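Local coordinates for uncharacterized protein VP1736 (Vibrio parahaemolyticus, PDB 3LXQ), which is of unknown function but contains a sulfatase-family domain of the alkaline phosphatase clan, at residues Gly97-Gly102 and Val318-Ile323; Gln125-Gly130 and Asp338-Asn343; Lys359-Gly364 and Asn442-Lys447. All coordinates share one frame; numbering follows the deposited sequence.

Interaction 1 (Gly97-Gly102 and Val318-Ile323)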
loop_
_atom_site.group_PDB
_atom_site.type_symbol
_atom_site.label_atom_id
_atom_site.label_comp_id
_atom_site.label_asym_id
_atom_site.label_seq_id
_atom_site.Cartn_x
_atom_site.Cartn_y
_atom_site.Cartn_z
ATOM N N GLY A 97 -8.658 7.323 -3.779
ATOM C CA GLY A 97 -7.781 7.932 -4.768
ATOM C C GLY A 97 -7.518 9.390 -4.462
ATOM O O GLY A 97 -8.283 10.032 -3.729
ATOM N N ALA A 98 -6.441 9.915 -5.044
ATOM C CA ALA A 98 -6.041 11.311 -4.865
ATOM C C ALA A 98 -7.077 12.292 -5.390
ATOM O O ALA A 98 -7.138 13.437 -4.920
ATOM C CB ALA A 98 -4.681 11.574 -5.543
ATOM N N GLN A 99 -7.865 11.848 -6.377
ATOM C CA GLN A 99 -8.961 12.642 -6.937
ATOM C C GLN A 99 -9.991 13.057 -5.875
ATOM O O GLN A 99 -10.710 14.047 -6.051
ATOM C CB GLN A 99 -9.634 11.911 -8.112
ATOM C CG GLN A 99 -10.435 10.653 -7.732
ATOM C CD GLN A 99 -11.114 9.968 -8.922
ATOM O OE1 GLN A 99 -11.623 10.618 -9.831
ATOM N NE2 GLN A 99 -11.130 8.642 -8.904
ATOM N N PHE A 100 -10.048 12.303 -4.779
ATOM C CA PHE A 100 -10.981 12.578 -3.688
ATOM C C PHE A 100 -10.320 13.294 -2.511
ATOM O O PHE A 100 -10.948 13.465 -1.464
ATOM C CB PHE A 100 -11.629 11.285 -3.171
ATOM C CG PHE A 100 -12.252 10.430 -4.243
ATOM C CD1 PHE A 100 -13.387 10.858 -4.933
ATOM C CD2 PHE A 100 -11.714 9.173 -4.543
ATOM C CE1 PHE A 100 -13.972 10.057 -5.928
ATOM C CE2 PHE A 100 -12.291 8.360 -5.538
ATOM C CZ PHE A 100 -13.426 8.810 -6.232
ATOM N N VAL A 101 -9.059 13.701 -2.674
ATOM C CA VAL A 101 -8.312 14.341 -1.581
ATOM C C VAL A 101 -8.051 15.837 -1.819
ATOM O O VAL A 101 -7.318 16.224 -2.731
ATOM C CB VAL A 101 -6.981 13.605 -1.255
ATOM C CG1 VAL A 101 -6.335 14.207 -0.015
ATOM C CG2 VAL A 101 -7.217 12.120 -1.040
ATOM N N GLY A 102 -8.654 16.669 -0.973
ATOM C CA GLY A 102 -8.489 18.121 -1.047
ATOM C C GLY A 102 -7.036 18.570 -1.025
ATOM O O GLY A 102 -6.606 19.326 -1.901
ATOM N N VAL A 318 -2.060 6.942 -15.377
ATOM C CA VAL A 318 -1.218 7.274 -14.219
ATOM C C VAL A 318 -1.963 7.943 -13.065
ATOM O O VAL A 318 -1.804 7.538 -11.899
ATOM C CB VAL A 318 -0.005 8.150 -14.667
ATOM C CG1 VAL A 318 0.832 8.627 -13.480
ATOM C CG2 VAL A 318 0.866 7.387 -15.671
ATOM N N LYS A 319 -2.779 8.944 -13.408
ATOM C CA LYS A 319 -3.559 9.733 -12.454
ATOM C C LYS A 319 -4.382 8.827 -11.553
ATOM O O LYS A 319 -4.583 9.125 -10.374
ATOM C CB LYS A 319 -4.480 10.717 -13.204
ATOM N N HIS A 320 -4.836 7.706 -12.111
ATOM C CA HIS A 320 -5.687 6.774 -11.381
ATOM C C HIS A 320 -4.947 5.703 -10.586
ATOM O O HIS A 320 -5.553 4.752 -10.112
ATOM C CB HIS A 320 -6.716 6.162 -12.309
ATOM C CG HIS A 320 -7.720 7.150 -12.799
ATOM N ND1 HIS A 320 -8.797 7.547 -12.037
ATOM C CD2 HIS A 320 -7.798 7.848 -13.959
ATOM C CE1 HIS A 320 -9.508 8.433 -12.714
ATOM N NE2 HIS A 320 -8.927 8.627 -13.886
ATOM N N PHE A 321 -3.640 5.873 -10.437
ATOM C CA PHE A 321 -2.865 5.099 -9.467
ATOM C C PHE A 321 -2.394 6.021 -8.350
ATOM O O PHE A 321 -1.812 5.575 -7.342
ATOM C CB PHE A 321 -1.691 4.404 -10.163
ATOM C CG PHE A 321 -2.111 3.287 -11.085
ATOM C CD1 PHE A 321 -2.557 3.556 -12.379
ATOM C CD2 PHE A 321 -2.072 1.972 -10.653
ATOM C CE1 PHE A 321 -2.967 2.533 -13.228
ATOM C CE2 PHE A 321 -2.470 0.941 -11.492
ATOM C CZ PHE A 321 -2.911 1.221 -12.788
ATOM N N HIS A 322 -2.659 7.314 -8.528
ATOM C CA HIS A 322 -2.216 8.335 -7.599
ATOM C C HIS A 322 -3.067 8.308 -6.326
ATOM O O HIS A 322 -4.293 8.339 -6.368
ATOM C CB HIS A 322 -2.202 9.703 -8.287
ATOM C CG HIS A 322 -1.541 10.788 -7.493
ATOM N ND1 HIS A 322 -1.889 12.116 -7.625
ATOM C CD2 HIS A 322 -0.556 10.752 -6.564
ATOM C CE1 HIS A 322 -1.147 12.850 -6.816
ATOM N NE2 HIS A 322 -0.331 12.046 -6.158
ATOM N N ILE A 323 -2.391 8.215 -5.185
ATOM C CA ILE A 323 -3.054 7.931 -3.925
ATOM C C ILE A 323 -2.421 8.760 -2.820
ATOM O O ILE A 323 -1.262 9.154 -2.929
ATOM C CB ILE A 323 -3.003 6.406 -3.559
ATOM C CG1 ILE A 323 -1.580 5.839 -3.645
ATOM C CG2 ILE A 323 -3.890 5.603 -4.491
ATOM C CD1 ILE A 323 -1.380 4.540 -2.838
#
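The 3-10 turn at 98-100 meets the chain where it enters strand 322-328, and the contact centres on Ala98, whose methyl and N-H both meet His322. With CG anti to the backbone N (chi1 -170°), the His322 ring is laid flat against the methyl of Ala98. Starting at CB, His322 passes 4.1 Å from Ala98 CB; CG comes a little closer. At ND1 the approach is tightest, 3.5 Å to Ala98 CB, before CE1 draws off again. The methyl therefore sits over one face, displaced to the ND1 rim, in a CH-pi contact with Ala98 CB 3.9 Å from the centroid of the His322 ring. The tip, NE2, is hydrogen-bonded to Thr124 O, which fixes the ring's rotation.

Backbone joins the same two residues: Ala98 N donates to His322 O at 3.0 Å, nearly straight at 161°, although the donor stands above the carbonyl plane. Gly97 CA packs beside that same oxygen.

Farther out, Gln99 NE2 comes to the edge of the His320 ring, 4.1 Å from ND1 of His320, with amide and ring planes 74° apart. The two nitrogens do not pair with each other; each is hydrogen-bonded to its own carboxylate oxygen of Asp307, which bridges them. The Gln99 chain starts from the crowded position, and its CG covers one face of Phe100.

The loop after strand 87-93 is thus joined to the start of strand 322-328 and, through Asp307, to the loop after strand 298-304, at the strand-end loops of an alkaline phosphatase-like alpha/beta fold.

Interaction 2 (Gln125-Gly130 and Asp338-Asn343)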
loop_
_atom_site.group_PDB
_atom_site.type_symbol
_atom_site.label_atom_id
_atom_site.label_comp_id
_atom_site.label_asym_id
_atom_site.label_seq_id
_atom_site.Cartn_x
_atom_site.Cartn_y
_atom_site.Cartn_z
ATOM N N GLN A 125 3.559 12.264 -4.221
ATOM C CA GLN A 125 3.769 11.499 -5.447
ATOM C C GLN A 125 3.787 9.987 -5.199
ATOM O O GLN A 125 4.641 9.291 -5.728
ATOM C CB GLN A 125 5.072 11.928 -6.145
ATOM C CG GLN A 125 4.988 13.292 -6.806
ATOM C CD GLN A 125 3.945 13.351 -7.911
ATOM O OE1 GLN A 125 3.240 14.350 -8.062
ATOM N NE2 GLN A 125 3.857 12.290 -8.702
HETATM N N MSE A 126 2.821 9.520 -4.412
HETATM C CA MSE A 126 2.617 8.118 -4.086
HETATM C C MSE A 126 1.696 7.427 -5.091
HETATM O O MSE A 126 0.628 7.939 -5.421
HETATM C CB MSE A 126 2.002 7.996 -2.689
HETATM C CG MSE A 126 1.800 6.563 -2.218
HETATM SE SE MSE A 126 3.445 5.530 -2.043
HETATM C CE MSE A 126 4.439 6.758 -0.901
ATOM N N TYR A 127 2.119 6.257 -5.563
ATOM C CA TYR A 127 1.319 5.479 -6.515
ATOM C C TYR A 127 1.080 4.052 -6.075
ATOM O O TYR A 127 1.991 3.371 -5.587
ATOM C CB TYR A 127 1.943 5.519 -7.910
ATOM C CG TYR A 127 1.954 6.914 -8.469
ATOM C CD1 TYR A 127 2.973 7.807 -8.136
ATOM C CD2 TYR A 127 0.930 7.359 -9.299
ATOM C CE1 TYR A 127 2.982 9.103 -8.613
ATOM C CE2 TYR A 127 0.935 8.657 -9.795
ATOM C CZ TYR A 127 1.969 9.524 -9.451
ATOM O OH TYR A 127 1.968 10.821 -9.917
ATOM N N ALA A 128 -0.161 3.607 -6.231
ATOM C CA ALA A 128 -0.494 2.206 -6.043
ATOM C C ALA A 128 0.129 1.428 -7.197
ATOM O O ALA A 128 0.304 1.973 -8.284
ATOM C CB ALA A 128 -2.015 2.004 -5.999
ATOM N N THR A 129 0.526 0.184 -6.929
ATOM C CA THR A 129 1.006 -0.723 -7.974
ATOM C C THR A 129 -0.151 -1.360 -8.750
ATOM O O THR A 129 0.046 -1.895 -9.852
ATOM C CB THR A 129 1.847 -1.853 -7.378
ATOM O OG1 THR A 129 1.044 -2.561 -6.439
ATOM C CG2 THR A 129 3.108 -1.317 -6.677
ATOM N N GLY A 130 -1.358 -1.300 -8.181
ATOM C CA GLY A 130 -2.543 -1.875 -8.821
ATOM C C GLY A 130 -3.836 -1.086 -8.751
ATOM O O GLY A 130 -3.849 0.092 -8.344
ATOM N N ASP A 338 7.943 14.941 -2.008
ATOM C CA ASP A 338 7.501 14.885 -3.391
ATOM C C ASP A 338 8.190 13.761 -4.187
ATOM O O ASP A 338 8.062 13.705 -5.413
ATOM C CB ASP A 338 7.712 16.256 -4.074
ATOM C CG ASP A 338 7.035 17.414 -3.320
ATOM O OD1 ASP A 338 5.876 17.270 -2.865
ATOM O OD2 ASP A 338 7.659 18.496 -3.183
ATOM N N ARG A 339 8.909 12.862 -3.510
ATOM C CA ARG A 339 9.652 11.797 -4.224
ATOM C C ARG A 339 8.702 10.739 -4.770
ATOM O O ARG A 339 7.871 10.224 -4.027
ATOM C CB ARG A 339 10.728 11.152 -3.326
ATOM C CG ARG A 339 11.894 12.083 -2.915
ATOM C CD ARG A 339 12.873 11.401 -1.930
ATOM N NE ARG A 339 12.209 10.931 -0.709
ATOM C CZ ARG A 339 12.793 10.233 0.268
ATOM N NH1 ARG A 339 14.078 9.881 0.199
ATOM N NH2 ARG A 339 12.078 9.876 1.329
ATOM N N ILE A 340 8.803 10.430 -6.064
ATOM C CA ILE A 340 7.934 9.412 -6.658
ATOM C C ILE A 340 8.188 8.081 -5.950
ATOM O O ILE A 340 9.338 7.647 -5.824
ATOM C CB ILE A 340 8.136 9.220 -8.192
ATOM C CG1 ILE A 340 8.097 10.563 -8.922
ATOM C CG2 ILE A 340 7.028 8.306 -8.768
ATOM C CD1 ILE A 340 8.625 10.485 -10.315
ATOM N N ALA A 341 7.111 7.451 -5.495
ATOM C CA ALA A 341 7.190 6.192 -4.757
ATOM C C ALA A 341 5.967 5.322 -5.027
ATOM O O ALA A 341 4.989 5.782 -5.623
ATOM C CB ALA A 341 7.336 6.475 -3.261
ATOM N N ASN A 342 6.048 4.058 -4.615
ATOM C CA ASN A 342 4.962 3.089 -4.696
ATOM C C ASN A 342 4.568 2.703 -3.291
ATOM O O ASN A 342 5.361 2.841 -2.367
ATOM C CB ASN A 342 5.423 1.818 -5.396
ATOM C CG ASN A 342 5.145 1.810 -6.889
ATOM O OD1 ASN A 342 5.992 1.365 -7.668
ATOM N ND2 ASN A 342 3.947 2.234 -7.291
ATOM N N ASN A 343 3.357 2.190 -3.129
ATOM C CA ASN A 343 2.969 1.599 -1.850
ATOM C C ASN A 343 3.826 0.393 -1.412
ATOM O O ASN A 343 3.921 0.113 -0.222
ATOM C CB ASN A 343 1.461 1.278 -1.799
ATOM C CG ASN A 343 0.960 0.486 -2.995
ATOM O OD1 ASN A 343 1.704 0.149 -3.925
ATOM N ND2 ASN A 343 -0.337 0.179 -2.969
HETATM O O HOH W 1 5.823 11.459 -2.656
HETATM O O HOH W 2 -1.313 -1.560 -4.992
#
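The phenol ring of Tyr127 meets the His322 ring, the two planes inclined by about 25°. At its edge, in the ring plane, lie Ala341 O and Gln125 NE2, the latter giving a weak hydrogen bond to Tyr127 OH; Ile340 CG2 comes in obliquely, 4.1 Å from Tyr127 CE1. The second flat group, the Asn342 amide, holds Tyr127 O in its own plane: ND2 donates to that oxygen at 2.8 Å, almost straight at 172°, while standing well above the carbonyl plane. The other end of the amide, OD1, takes the N-H of Met379, so both ends are fixed.

Tyr127 O is gripped twice, since Asn343 N also donates to it. The bonds Ala341 N to Gln125 O (3.1 Å) and Tyr127 N to Ala341 O (2.9 Å) complete a short parallel ladder. On the face opposite Tyr127 and Asn342, selenomethionine Met126 bends at chi2 and chi3. Its SE is packed tightly on the Asn342 carbonyl, 3.3 Å from Asn342 C, and its CE rests on Ala341 CB.

Past the ladder, Asn343 folds back from the crowded chi1 position (50°). Its OD1 accepts from Thr129 N at 3.2 Å, and ND2 reaches a water that donates to Thr129 OG1. Thr129 CG2 lies against the Asn342 amide, 3.7 Å from Asn342 CG.

Strand 121-127 runs between strand 341-342, parallel to it, and strand 322-328, antiparallel; strand 377-382 packs on Tyr127 and Asn342, and helix 133-141 on Thr129 and Asn343.

Interaction 3 (Lys359-Gly364 and Asn442-Lys447)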
loop_
_atom_site.group_PDB
_atom_site.type_symbol
_atom_site.label_atom_id
_atom_site.label_comp_id
_atom_site.label_asym_id
_atom_site.label_seq_id
_atom_site.Cartn_x
_atom_site.Cartn_y
_atom_site.Cartn_z
ATOM N N LYS A 359 16.036 -8.032 7.064
ATOM C CA LYS A 359 16.676 -8.921 6.101
ATOM C C LYS A 359 15.556 -9.593 5.310
ATOM O O LYS A 359 14.986 -10.584 5.756
ATOM C CB LYS A 359 17.551 -9.977 6.809
ATOM C CG LYS A 359 18.228 -10.959 5.848
ATOM C CD LYS A 359 19.272 -11.823 6.535
ATOM C CE LYS A 359 20.180 -12.521 5.526
ATOM N NZ LYS A 359 21.234 -13.310 6.247
ATOM N N THR A 360 15.213 -9.028 4.151
ATOM C CA THR A 360 14.053 -9.488 3.406
ATOM C C THR A 360 14.345 -9.458 1.911
ATOM O O THR A 360 15.325 -8.834 1.485
ATOM C CB THR A 360 12.798 -8.619 3.698
ATOM O OG1 THR A 360 12.773 -7.482 2.830
ATOM C CG2 THR A 360 12.750 -8.165 5.163
ATOM N N PRO A 361 13.493 -10.123 1.102
ATOM C CA PRO A 361 13.642 -10.019 -0.341
ATOM C C PRO A 361 12.938 -8.802 -0.952
ATOM O O PRO A 361 12.904 -8.679 -2.170
ATOM C CB PRO A 361 13.014 -11.321 -0.843
ATOM C CG PRO A 361 11.946 -11.599 0.144
ATOM C CD PRO A 361 12.520 -11.167 1.476
HETATM N N MSE A 362 12.396 -7.908 -0.128
HETATM C CA MSE A 362 11.693 -6.714 -0.629
HETATM C C MSE A 362 12.609 -5.782 -1.422
HETATM O O MSE A 362 13.703 -5.445 -0.973
HETATM C CB MSE A 362 11.038 -5.927 0.512
HETATM C CG MSE A 362 10.048 -6.713 1.347
HETATM SE SE MSE A 362 8.981 -5.543 2.479
HETATM C CE MSE A 362 10.265 -5.215 3.913
ATOM N N ILE A 363 12.148 -5.359 -2.597
ATOM C CA ILE A 363 12.917 -4.454 -3.428
ATOM C C ILE A 363 12.432 -3.002 -3.302
ATOM O O ILE A 363 13.020 -2.090 -3.884
ATOM C CB ILE A 363 12.961 -4.906 -4.905
ATOM C CG1 ILE A 363 11.562 -4.858 -5.539
ATOM C CG2 ILE A 363 13.568 -6.298 -4.998
ATOM C CD1 ILE A 363 11.561 -5.046 -7.045
ATOM N N GLY A 364 11.370 -2.794 -2.524
ATOM C CA GLY A 364 10.895 -1.449 -2.206
ATOM C C GLY A 364 11.879 -0.669 -1.340
ATOM O O GLY A 364 12.663 -1.252 -0.589
ATOM N N ASN A 442 9.501 -19.291 -6.539
ATOM C CA ASN A 442 9.507 -19.239 -5.070
ATOM C C ASN A 442 10.622 -18.362 -4.528
ATOM O O ASN A 442 11.306 -18.717 -3.560
ATOM C CB ASN A 442 9.576 -20.646 -4.463
ATOM C CG ASN A 442 8.555 -21.580 -5.066
ATOM O OD1 ASN A 442 8.898 -22.455 -5.859
ATOM N ND2 ASN A 442 7.284 -21.373 -4.724
ATOM N N TRP A 443 10.770 -17.192 -5.147
ATOM C CA TRP A 443 11.830 -16.264 -4.776
ATOM C C TRP A 443 11.402 -15.320 -3.670
ATOM O O TRP A 443 12.176 -14.462 -3.250
ATOM C CB TRP A 443 12.316 -15.459 -5.984
ATOM C CG TRP A 443 13.091 -16.259 -7.002
ATOM C CD1 TRP A 443 13.706 -17.479 -6.820
ATOM C CD2 TRP A 443 13.362 -15.874 -8.357
ATOM N NE1 TRP A 443 14.326 -17.873 -7.988
ATOM C CE2 TRP A 443 14.136 -16.904 -8.942
ATOM C CE3 TRP A 443 13.032 -14.752 -9.131
ATOM C CZ2 TRP A 443 14.573 -16.848 -10.268
ATOM C CZ3 TRP A 443 13.461 -14.702 -10.453
ATOM C CH2 TRP A 443 14.219 -15.745 -11.009
ATOM N N TYR A 444 10.188 -15.507 -3.168
ATOM C CA TYR A 444 9.631 -14.540 -2.248
ATOM C C TYR A 444 9.041 -15.192 -0.994
ATOM O O TYR A 444 8.009 -14.757 -0.479
ATOM C CB TYR A 444 8.622 -13.642 -2.985
ATOM C CG TYR A 444 8.642 -12.196 -2.550
ATOM C CD1 TYR A 444 9.603 -11.302 -3.041
ATOM C CD2 TYR A 444 7.688 -11.707 -1.661
ATOM C CE1 TYR A 444 9.609 -9.959 -2.644
ATOM C CE2 TYR A 444 7.681 -10.380 -1.263
ATOM C CZ TYR A 444 8.638 -9.508 -1.759
ATOM O OH TYR A 444 8.613 -8.197 -1.337
ATOM N N SER A 445 9.737 -16.213 -0.497
ATOM C CA SER A 445 9.318 -16.950 0.680
ATOM C C SER A 445 9.683 -16.210 1.962
ATOM O O SER A 445 10.456 -15.255 1.937
ATOM C CB SER A 445 10.011 -18.301 0.690
ATOM O OG SER A 445 11.335 -18.148 1.165
ATOM N N SER A 446 9.137 -16.676 3.085
ATOM C CA SER A 446 9.518 -16.155 4.401
ATOM C C SER A 446 10.689 -16.866 5.063
ATOM O O SER A 446 10.945 -16.637 6.251
ATOM C CB SER A 446 8.322 -16.084 5.371
ATOM O OG SER A 446 7.373 -17.109 5.155
ATOM N N LYS A 447 11.412 -17.708 4.317
ATOM C CA LYS A 447 12.604 -18.375 4.874
ATOM C C LYS A 447 13.697 -17.346 5.190
ATOM O O LYS A 447 13.946 -16.424 4.401
ATOM C CB LYS A 447 13.144 -19.459 3.931
HETATM O O HOH W 3 9.387 -6.707 -3.312
#
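The backbone leaving strand 358-360 and the loop after helix 422-441 pass with no hydrogen bond between them, coming nearest at the CA atoms of Pro361 and Tyr444, 6.3 Å apart. Side chains make the contact. CB of Pro361 is directed toward Tyr444, and CG lies over one face of the phenol, a CH-pi contact with CG 4.1 Å from the ring centroid and 17° off the normal. Pro361 O lies beside the same ring, 3.6 Å from Tyr444 CE1. At the tip, Tyr444 OH touches Met362 CG at 3.4 Å.

Each segment is shaped by its own motif. An ST turn, Met362 N to Thr360 OG1 at 3.0 Å, bends the chain as it leaves its strand. Helix 422-441 ends in a Schellman motif at Asn442, whose phi is positive (64°), and a second ST turn follows at Ser445. The contact thus joins the end of strand 358-360, which pairs antiparallel with 75-77, to the C-terminal tail.

Buried Tyr444 OH is well served: a water donates to Tyr444 OH at 2.6 Å and in turn accepts from Ile363 N, a bridge back to the first segment. The same hydroxyl is hydrogen-bonded to Thr142 O, and Phe144 and Phe162 also meet the Tyr444 ring. Met362, bent at chi3, turns the end of its chain to helix 346-353, while the Trp443 indole packs on helix 50-61.

How the interactions relate
From the N terminus, the chain lays down 97-102 after strand 87-93 and then 125-130 at the end of strand 121-127. Some two hundred residues later 318-323 returns to close interaction 1, and 338-343 soon closes interaction 2, so the two loops cross rather than nest. They also touch: strands 322-328 and 121-127 are neighbours in the central mixed sheet, with probable hydrogen bonds from Ile323 N to Met126 O and from Ala128 N to Phe321 O. Interaction 3 follows in series, closing the much shorter loop from 359-364 to 442-447. It lies across the chain's centre from interaction 1, about 29 Å between their centres, and joins the end of strand 358-360 to the tail after helix 422-441.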